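HTH cro/C1-type domain-containing protein (Pseudomonas aeruginosa, PDB 4O8B) probably acts as a DNA-binding transcription activator of the Cro/C1 helix-turn-helix type, and controls motility and biofilm formation by modulating the small RNA rsmZ. Local coordinates at residues Y15-L20 and Q37-R42; M22-D27 and S50-M55; L64-P67 and L71-L74. All coordinates share one frame; numbering follows the deposited sequence.

Contact 1. Residues Y15-L20 and Q37-R42; sequences YSQKQL and QYERER
Glu39 OE2 has two partners: it accepts a hydrogen bond from Gln17 NE2 at 3.0 Å and forms a salt bridge with Lys7 NZ of helix 3-13. The bond from Gln17 is a bent one, with an N-H...O angle of 140°, and the amide nitrogen arrives from well above the carboxylate plane. Amide and carboxylate are turned 45° against each other, so the two flat groups neither stack nor share a plane. Both side chains run extended beyond CG, which lets them span the gap between the backbones. Gln17 CA and Glu39 CA stay 9.3 Å apart. On the way, Gln17 CG passes 3.9 Å from Glu39 OE2. The same NE2 also donates to Asn36 OD1, one turn earlier on helix 28-39, so a single amide group is shared between two acceptors of that helix. At its other oxygen, OE1, Glu39 pairs with Arg10. The start of helix 17-22 is itself fixed by a capping box: Ser16 OG accepts from Gln19 N at 3.1 Å, while Ser16 N donates to Gln19 OE1 at 2.9 Å. At the far end of helix 28-39, Glu41 closes a Schellman motif. With Glu39 buried and salt-bridged to both Lys7 and Arg10, its carboxylate is probably kept ionised, and Gln17 adds a neutral, bent hydrogen bond between the two helices of the helix-turn-helix.

Contact 2. Residues M22-D27 and S50-M55; sequences MLVGMD and SEQLAM
Val24, the third residue of a type I turn running from Met22 to Gly25, brings its backbone up to helix 47-57, its CA 6.3 Å from Gln52 CA. The turn finishes helix 17-22 in a Schellman motif, in which Gly25 takes the positive phi of 83° and its N bonds back to Met22 O at 2.9 Å. Two side chains of helix 47-57 receive Val24, one polar and one apolar. Gln52 reaches across with an extended chain, and its NE2 makes a weak hydrogen bond to Val24 O, 3.2 Å long and noticeably bent. That nitrogen also lies 3.7 Å from Val24 CB, so the amide end rests against the valine as well as on its carbonyl. The other end of this amide is tied back to its own helix, where Gln52 OE1 accepts from Arg48. Nearer the helix backbone, Val24 CG1, turned by a chi1 of -81° to point away from the valine's own carbonyl carbon, lies 3.8 Å from Gln52 CB. The same methyl meets Leu53 CD2 more loosely, at 4.2 Å, on the buried side of the contact. Val56, one turn further along helix 47-57, also touches both Val24 and Leu23, while Met26 turns to pack on Arg34, Met35 and Tyr38 of helix 28-39. The connection between the two helices of the helix-turn-helix motif thus lies against helix 47-57.

Contact 3. Residues L64-P67 and L71-L74; sequences LYCP and LAEL
Cys66 meets Ala72 and Leu71 near the end of the connection from helix 47-57 to helix 69-79, and the contact has a buried flank and a more open one. The buried flank is that of Cys66 and Ala72, both enclosed by the protein. With SG set opposite the backbone N (chi1 170°), the thiol extends from the loop straight onto helix 69-79, and Cys66 CB comes 3.8 Å from Ala72 CB. The sulfur itself is modelled nearer still to the backbone of Ala72, so near that the exact placement is doubtful; what stands is that little separates loop and helix, with Cys66 CA and Ala72 CA 5.4 Å apart. No hydrogen bond crosses between the segments, and the contact is one of packing alone. The more open flank is that of Leu71, a partly exposed residue. Its CB lies 3.8 Å from Cys66 SG as modelled, a distance that depends on the same uncertain sulfur position. Beyond the cysteine, Pro67 is also partly exposed, and its CB is directed away from the helix. Cys66 does not leave its own carbonyl idle: the O accepts a hydrogen bond from Arg5 NE of helix 3-13, and Ala72 touches Arg5 as well. The second subunit also packs here: Cys66 on its Ala62, Leu71 on its Val78 and Leu74 on its Leu89, while the two Tyr65 rings stack on each other. The turn from loop into helix 69-79 is therefore touched both by helix 3-13 and by the second subunit.

Contacts 1 and 2 alternate along the chain and lie within the helix-turn-helix domain, a type that binds DNA; their centres lie about 10 Å apart. They touch directly: Leu20 CD1, 3.9 Å from Leu53 CD2, brings helix 17-22 against helix 47-57, while Tyr38 CE2, 3.7 Å from Met26 CE, joins helix 28-39 to the loop before it. Contact 3 follows later in the chain, about 20 Å from contact 2 and 18 Å from contact 1, measured between centres. It meets contact 2 through Ser50 OG and Tyr65 OH, 3.1 Å apart in a probable hydrogen bond, but does not touch contact 1. Of the three, contact 3 alone is touched by the second subunit.

Contact 1. Residues Y15-L20 and Q37-R42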
loop_
_atom_site.group_PDB
_atom_site.type_symbol
_atom_site.label_atom_id
_atom_site.label_comp_id
_atom_site.label_asym_id
_atom_site.label_seq_id
_atom_site.Cartn_x
_atom_site.Cartn_y
_atom_site.Cartn_z
ATOM N N TYR A 15 13.644 14.447 7.201
ATOM C CA TYR A 15 13.520 15.529 6.228
ATOM C C TYR A 15 12.523 16.584 6.690
ATOM O O TYR A 15 11.506 16.264 7.304
ATOM C CB TYR A 15 13.060 14.984 4.867
ATOM C CG TYR A 15 14.087 14.163 4.127
ATOM C CD1 TYR A 15 15.378 14.652 3.913
ATOM C CD2 TYR A 15 13.765 12.905 3.615
ATOM C CE1 TYR A 15 16.316 13.911 3.195
ATOM C CE2 TYR A 15 14.699 12.161 2.896
ATOM C CZ TYR A 15 15.966 12.666 2.694
ATOM O OH TYR A 15 16.887 11.935 1.985
ATOM N N SER A 16 12.824 17.841 6.387
ATOM C CA SER A 16 11.936 18.940 6.741
ATOM C C SER A 16 10.946 19.031 5.581
ATOM O O SER A 16 11.262 18.620 4.466
ATOM C CB SER A 16 12.719 20.254 6.858
ATOM O OG SER A 16 12.895 20.870 5.589
ATOM N N GLN A 17 9.751 19.547 5.842
ATOM C CA GLN A 17 8.743 19.657 4.793
ATOM C C GLN A 17 9.300 20.281 3.519
ATOM O O GLN A 17 8.863 19.946 2.414
ATOM C CB GLN A 17 7.537 20.475 5.275
ATOM C CG GLN A 17 6.466 19.650 5.964
ATOM C CD GLN A 17 5.220 20.459 6.260
ATOM O OE1 GLN A 17 5.306 21.644 6.588
ATOM N NE2 GLN A 17 4.058 19.821 6.176
ATOM N N LYS A 18 10.270 21.187 3.672
ATOM C CA LYS A 18 10.875 21.840 2.525
ATOM C C LYS A 18 11.868 20.912 1.834
ATOM O O LYS A 18 11.903 20.840 0.608
ATOM C CB LYS A 18 11.581 23.126 2.966
ATOM C CG LYS A 18 12.252 23.880 1.826
ATOM C CD LYS A 18 12.924 25.155 2.327
ATOM C CE LYS A 18 13.755 25.804 1.231
ATOM N NZ LYS A 18 14.606 26.909 1.758
ATOM N N GLN A 19 12.675 20.213 2.618
ATOM C CA GLN A 19 13.660 19.291 2.072
ATOM C C GLN A 19 12.984 18.223 1.221
ATOM O O GLN A 19 13.361 18.004 0.064
ATOM C CB GLN A 19 14.472 18.627 3.193
ATOM C CG GLN A 19 15.657 19.446 3.668
ATOM C CD GLN A 19 16.266 18.889 4.944
ATOM O OE1 GLN A 19 15.546 18.516 5.871
ATOM N NE2 GLN A 19 17.595 18.861 5.011
ATOM N N LEU A 20 11.990 17.552 1.790
ATOM C CA LEU A 20 11.266 16.515 1.057
ATOM C C LEU A 20 10.640 17.130 -0.188
ATOM O O LEU A 20 10.693 16.564 -1.270
ATOM C CB LEU A 20 10.186 15.893 1.943
ATOM C CG LEU A 20 9.268 14.833 1.307
ATOM C CD1 LEU A 20 10.079 13.898 0.422
ATOM C CD2 LEU A 20 8.559 14.048 2.400
ATOM N N GLN A 37 0.115 20.548 2.217
ATOM C CA GLN A 37 -1.177 20.234 1.609
ATOM C C GLN A 37 -1.318 18.721 1.459
ATOM O O GLN A 37 -2.393 18.167 1.684
ATOM C CB GLN A 37 -1.303 20.903 0.241
ATOM C CG GLN A 37 -1.493 22.413 0.295
ATOM C CD GLN A 37 -2.789 22.810 0.980
ATOM O OE1 GLN A 37 -3.010 22.504 2.154
ATOM N NE2 GLN A 37 -3.655 23.504 0.253
ATOM N N TYR A 38 -0.227 18.054 1.078
ATOM C CA TYR A 38 -0.244 16.611 0.915
ATOM C C TYR A 38 -0.444 15.913 2.259
ATOM O O TYR A 38 -1.315 15.049 2.402
ATOM C CB TYR A 38 1.062 16.105 0.295
ATOM C CG TYR A 38 1.211 16.331 -1.194
ATOM C CD1 TYR A 38 0.092 16.398 -2.031
ATOM C CD2 TYR A 38 2.474 16.429 -1.777
ATOM C CE1 TYR A 38 0.231 16.531 -3.410
ATOM C CE2 TYR A 38 2.624 16.559 -3.160
ATOM C CZ TYR A 38 1.502 16.623 -3.967
ATOM O OH TYR A 38 1.647 16.745 -5.329
ATOM N N GLU A 39 0.372 16.293 3.241
ATOM C CA GLU A 39 0.300 15.699 4.569
ATOM C C GLU A 39 -1.015 16.012 5.273
ATOM O O GLU A 39 -1.405 15.324 6.217
ATOM C CB GLU A 39 1.472 16.188 5.421
ATOM C CG GLU A 39 2.829 15.892 4.805
ATOM C CD GLU A 39 3.973 16.198 5.745
ATOM O OE1 GLU A 39 5.102 15.733 5.477
ATOM O OE2 GLU A 39 3.756 16.912 6.750
ATOM N N ARG A 40 -1.695 17.057 4.812
ATOM C CA ARG A 40 -2.975 17.446 5.394
ATOM C C ARG A 40 -4.064 16.748 4.589
ATOM O O ARG A 40 -5.230 16.735 4.971
ATOM C CB ARG A 40 -3.161 18.963 5.308
ATOM C CG ARG A 40 -4.278 19.498 6.186
ATOM C CD ARG A 40 -3.827 19.606 7.635
ATOM N NE ARG A 40 -2.810 20.641 7.803
ATOM C CZ ARG A 40 -3.028 21.940 7.611
ATOM N NH1 ARG A 40 -4.231 22.366 7.244
ATOM N NH2 ARG A 40 -2.046 22.816 7.789
ATOM N N GLU A 41 -3.653 16.172 3.466
ATOM C CA GLU A 41 -4.552 15.468 2.562
ATOM C C GLU A 41 -5.478 16.433 1.838
ATOM O O GLU A 41 -6.487 16.029 1.253
ATOM C CB GLU A 41 -5.363 14.414 3.323
ATOM C CG GLU A 41 -4.501 13.412 4.073
ATOM C CD GLU A 41 -5.251 12.146 4.419
ATOM O OE1 GLU A 41 -6.500 12.179 4.445
ATOM O OE2 GLU A 41 -4.595 11.118 4.683
ATOM N N ARG A 42 -5.137 17.717 1.890
ATOM C CA ARG A 42 -5.900 18.756 1.220
ATOM C C ARG A 42 -5.574 18.652 -0.266
ATOM O O ARG A 42 -6.291 19.185 -1.118
ATOM C CB ARG A 42 -5.507 20.143 1.725
ATOM C CG ARG A 42 -6.108 20.548 3.059
ATOM C CD ARG A 42 -6.962 21.805 2.909
ATOM N NE ARG A 42 -7.022 22.593 4.141
ATOM C CZ ARG A 42 -6.083 23.459 4.522
ATOM N NH1 ARG A 42 -5.019 23.672 3.757
ATOM N NH2 ARG A 42 -6.223 24.133 5.656
#

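Contact 2. Residues M22-D27 and S50-M55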
loop_
_atom_site.group_PDB
_atom_site.type_symbol
_atom_site.label_atom_id
_atom_site.label_comp_id
_atom_site.label_asym_id
_atom_site.label_seq_id
_atom_site.Cartn_x
_atom_site.Cartn_y
_atom_site.Cartn_z
ATOM N N MET A 22 11.567 19.733 -1.969
ATOM C CA MET A 22 12.535 20.012 -3.016
ATOM C C MET A 22 13.167 18.741 -3.574
ATOM O O MET A 22 13.504 18.674 -4.755
ATOM C CB MET A 22 13.640 20.941 -2.499
ATOM C CG MET A 22 13.164 22.339 -2.145
ATOM S SD MET A 22 14.530 23.513 -2.077
ATOM C CE MET A 22 15.308 23.039 -0.539
ATOM N N LEU A 23 13.327 17.729 -2.728
ATOM C CA LEU A 23 13.912 16.470 -3.163
ATOM C C LEU A 23 13.087 15.815 -4.266
ATOM O O LEU A 23 13.526 14.844 -4.889
ATOM C CB LEU A 23 14.067 15.514 -1.983
ATOM C CG LEU A 23 15.385 15.655 -1.214
ATOM C CD1 LEU A 23 15.312 14.880 0.092
ATOM C CD2 LEU A 23 16.531 15.148 -2.078
ATOM N N VAL A 24 11.892 16.342 -4.515
ATOM C CA VAL A 24 11.042 15.809 -5.563
ATOM C C VAL A 24 10.787 16.831 -6.675
ATOM O O VAL A 24 9.815 16.722 -7.416
ATOM C CB VAL A 24 9.683 15.301 -5.007
ATOM C CG1 VAL A 24 9.853 13.905 -4.427
ATOM C CG2 VAL A 24 9.168 16.252 -3.946
ATOM N N GLY A 25 11.672 17.822 -6.772
ATOM C CA GLY A 25 11.560 18.826 -7.814
ATOM C C GLY A 25 10.635 20.016 -7.614
ATOM O O GLY A 25 10.265 20.669 -8.592
ATOM N N MET A 26 10.269 20.317 -6.373
ATOM C CA MET A 26 9.380 21.445 -6.102
ATOM C C MET A 26 10.133 22.768 -6.023
ATOM O O MET A 26 11.335 22.792 -5.762
ATOM C CB MET A 26 8.618 21.224 -4.797
ATOM C CG MET A 26 7.567 20.130 -4.867
ATOM S SD MET A 26 6.590 20.005 -3.359
ATOM C CE MET A 26 5.142 19.165 -3.986
ATOM N N ASP A 27 9.424 23.869 -6.253
ATOM C CA ASP A 27 10.025 25.193 -6.181
ATOM C C ASP A 27 10.243 25.557 -4.719
ATOM O O ASP A 27 9.315 25.523 -3.916
ATOM C CB ASP A 27 9.133 26.241 -6.849
ATOM C CG ASP A 27 9.182 26.163 -8.367
ATOM O OD1 ASP A 27 10.280 25.909 -8.913
ATOM O OD2 ASP A 27 8.132 26.379 -9.016
ATOM N N SER A 50 3.655 10.005 -6.313
ATOM C CA SER A 50 3.692 9.023 -5.234
ATOM C C SER A 50 4.954 8.175 -5.328
ATOM O O SER A 50 5.594 7.879 -4.318
ATOM C CB SER A 50 2.463 8.112 -5.296
ATOM O OG SER A 50 1.271 8.848 -5.076
ATOM N N GLU A 51 5.310 7.791 -6.554
ATOM C CA GLU A 51 6.497 6.974 -6.779
ATOM C C GLU A 51 7.754 7.752 -6.391
ATOM O O GLU A 51 8.718 7.171 -5.895
ATOM C CB GLU A 51 6.573 6.562 -8.255
ATOM C CG GLU A 51 7.089 5.149 -8.477
ATOM C CD GLU A 51 7.118 4.766 -9.947
ATOM O OE1 GLU A 51 6.225 5.220 -10.700
ATOM O OE2 GLU A 51 8.018 3.992 -10.345
ATOM N N GLN A 52 7.734 9.063 -6.622
ATOM C CA GLN A 52 8.873 9.916 -6.298
ATOM C C GLN A 52 9.044 10.029 -4.787
ATOM O O GLN A 52 10.161 9.954 -4.268
ATOM C CB GLN A 52 8.680 11.319 -6.882
ATOM C CG GLN A 52 8.533 11.367 -8.390
ATOM C CD GLN A 52 8.389 12.787 -8.909
ATOM O OE1 GLN A 52 7.638 13.038 -9.857
ATOM N NE2 GLN A 52 9.117 13.714 -8.305
ATOM N N LEU A 53 7.931 10.219 -4.085
ATOM C CA LEU A 53 7.939 10.343 -2.633
ATOM C C LEU A 53 8.433 9.070 -1.973
ATOM O O LEU A 53 9.245 9.115 -1.051
ATOM C CB LEU A 53 6.534 10.675 -2.130
ATOM C CG LEU A 53 6.024 12.081 -2.462
ATOM C CD1 LEU A 53 4.544 12.192 -2.132
ATOM C CD2 LEU A 53 6.833 13.105 -1.673
ATOM N N ALA A 54 7.937 7.933 -2.448
ATOM C CA ALA A 54 8.331 6.641 -1.905
ATOM C C ALA A 54 9.827 6.412 -2.070
ATOM O O ALA A 54 10.512 6.017 -1.125
ATOM C CB ALA A 54 7.550 5.526 -2.593
ATOM N N MET A 55 10.335 6.660 -3.275
ATOM C CA MET A 55 11.752 6.469 -3.559
ATOM C C MET A 55 12.606 7.322 -2.630
ATOM O O MET A 55 13.523 6.824 -1.982
ATOM C CB MET A 55 12.044 6.841 -5.017
ATOM C CG MET A 55 13.399 6.378 -5.520
ATOM S SD MET A 55 13.575 4.580 -5.432
ATOM C CE MET A 55 12.360 4.071 -6.650
#

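Contact 3. Residues L64-P67 and L71-L74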
loop_
_atom_site.group_PDB
_atom_site.type_symbol
_atom_site.label_atom_id
_atom_site.label_comp_id
_atom_site.label_asym_id
_atom_site.label_seq_id
_atom_site.Cartn_x
_atom_site.Cartn_y
_atom_site.Cartn_z
ATOM N N LEU A 64 2.559 4.254 2.305
ATOM C CA LEU A 64 1.884 5.551 2.223
ATOM C C LEU A 64 0.393 5.407 1.933
ATOM O O LEU A 64 -0.360 6.378 2.011
ATOM C CB LEU A 64 2.548 6.400 1.142
ATOM C CG LEU A 64 4.050 6.641 1.352
ATOM C CD1 LEU A 64 4.674 7.199 0.084
ATOM C CD2 LEU A 64 4.256 7.589 2.519
ATOM N N TYR A 65 -0.027 4.186 1.616
ATOM C CA TYR A 65 -1.432 3.897 1.321
ATOM C C TYR A 65 -1.952 2.783 2.225
ATOM O O TYR A 65 -2.889 2.070 1.865
ATOM C CB TYR A 65 -1.591 3.481 -0.144
ATOM C CG TYR A 65 -1.531 4.624 -1.130
ATOM C CD1 TYR A 65 -2.640 5.451 -1.342
ATOM C CD2 TYR A 65 -0.361 4.893 -1.845
ATOM C CE1 TYR A 65 -2.590 6.501 -2.252
ATOM C CE2 TYR A 65 -0.303 5.951 -2.758
ATOM C CZ TYR A 65 -1.417 6.750 -2.950
ATOM O OH TYR A 65 -1.355 7.791 -3.849
ATOM N N CYS A 66 -1.342 2.639 3.396
ATOM C CA CYS A 66 -1.740 1.611 4.356
ATOM C C CYS A 66 -2.446 2.213 5.566
ATOM O O CYS A 66 -1.806 2.584 6.546
ATOM C CB CYS A 66 -0.511 0.824 4.812
ATOM S SG CYS A 66 -0.829 -0.284 6.199
ATOM N N PRO A 67 -3.778 2.317 5.515
ATOM C CA PRO A 67 -4.551 2.884 6.628
ATOM C C PRO A 67 -4.498 2.050 7.911
ATOM O O PRO A 67 -4.620 2.591 9.008
ATOM C CB PRO A 67 -5.963 2.995 6.054
ATOM C CG PRO A 67 -6.018 1.850 5.096
ATOM C CD PRO A 67 -4.676 1.939 4.405
ATOM N N LEU A 71 -0.654 -3.200 10.001
ATOM C CA LEU A 71 -0.069 -3.650 8.742
ATOM C C LEU A 71 1.063 -2.737 8.281
ATOM O O LEU A 71 2.147 -3.208 7.926
ATOM C CB LEU A 71 -1.145 -3.729 7.652
ATOM C CG LEU A 71 -0.719 -4.460 6.378
ATOM C CD1 LEU A 71 -0.166 -5.830 6.741
ATOM C CD2 LEU A 71 -1.906 -4.599 5.440
ATOM N N ALA A 72 0.806 -1.437 8.284
ATOM C CA ALA A 72 1.811 -0.460 7.868
ATOM C C ALA A 72 3.118 -0.710 8.601
ATOM O O ALA A 72 4.180 -0.819 7.978
ATOM C CB ALA A 72 1.314 0.955 8.162
ATOM N N GLU A 73 3.033 -0.807 9.923
ATOM C CA GLU A 73 4.213 -1.047 10.741
ATOM C C GLU A 73 4.940 -2.296 10.261
ATOM O O GLU A 73 6.166 -2.346 10.250
ATOM C CB GLU A 73 3.791 -1.211 12.209
ATOM C CG GLU A 73 4.899 -0.920 13.207
ATOM C CD GLU A 73 5.612 0.389 12.905
ATOM O OE1 GLU A 73 4.927 1.415 12.709
ATOM O OE2 GLU A 73 6.865 0.387 12.864
ATOM N N LEU A 74 4.166 -3.304 9.854
ATOM C CA LEU A 74 4.736 -4.559 9.372
ATOM C C LEU A 74 5.353 -4.379 7.987
ATOM O O LEU A 74 6.383 -4.979 7.675
ATOM C CB LEU A 74 3.655 -5.641 9.317
ATOM C CG LEU A 74 4.067 -7.030 9.803
ATOM C CD1 LEU A 74 4.237 -7.001 11.319
ATOM C CD2 LEU A 74 3.014 -8.055 9.416
#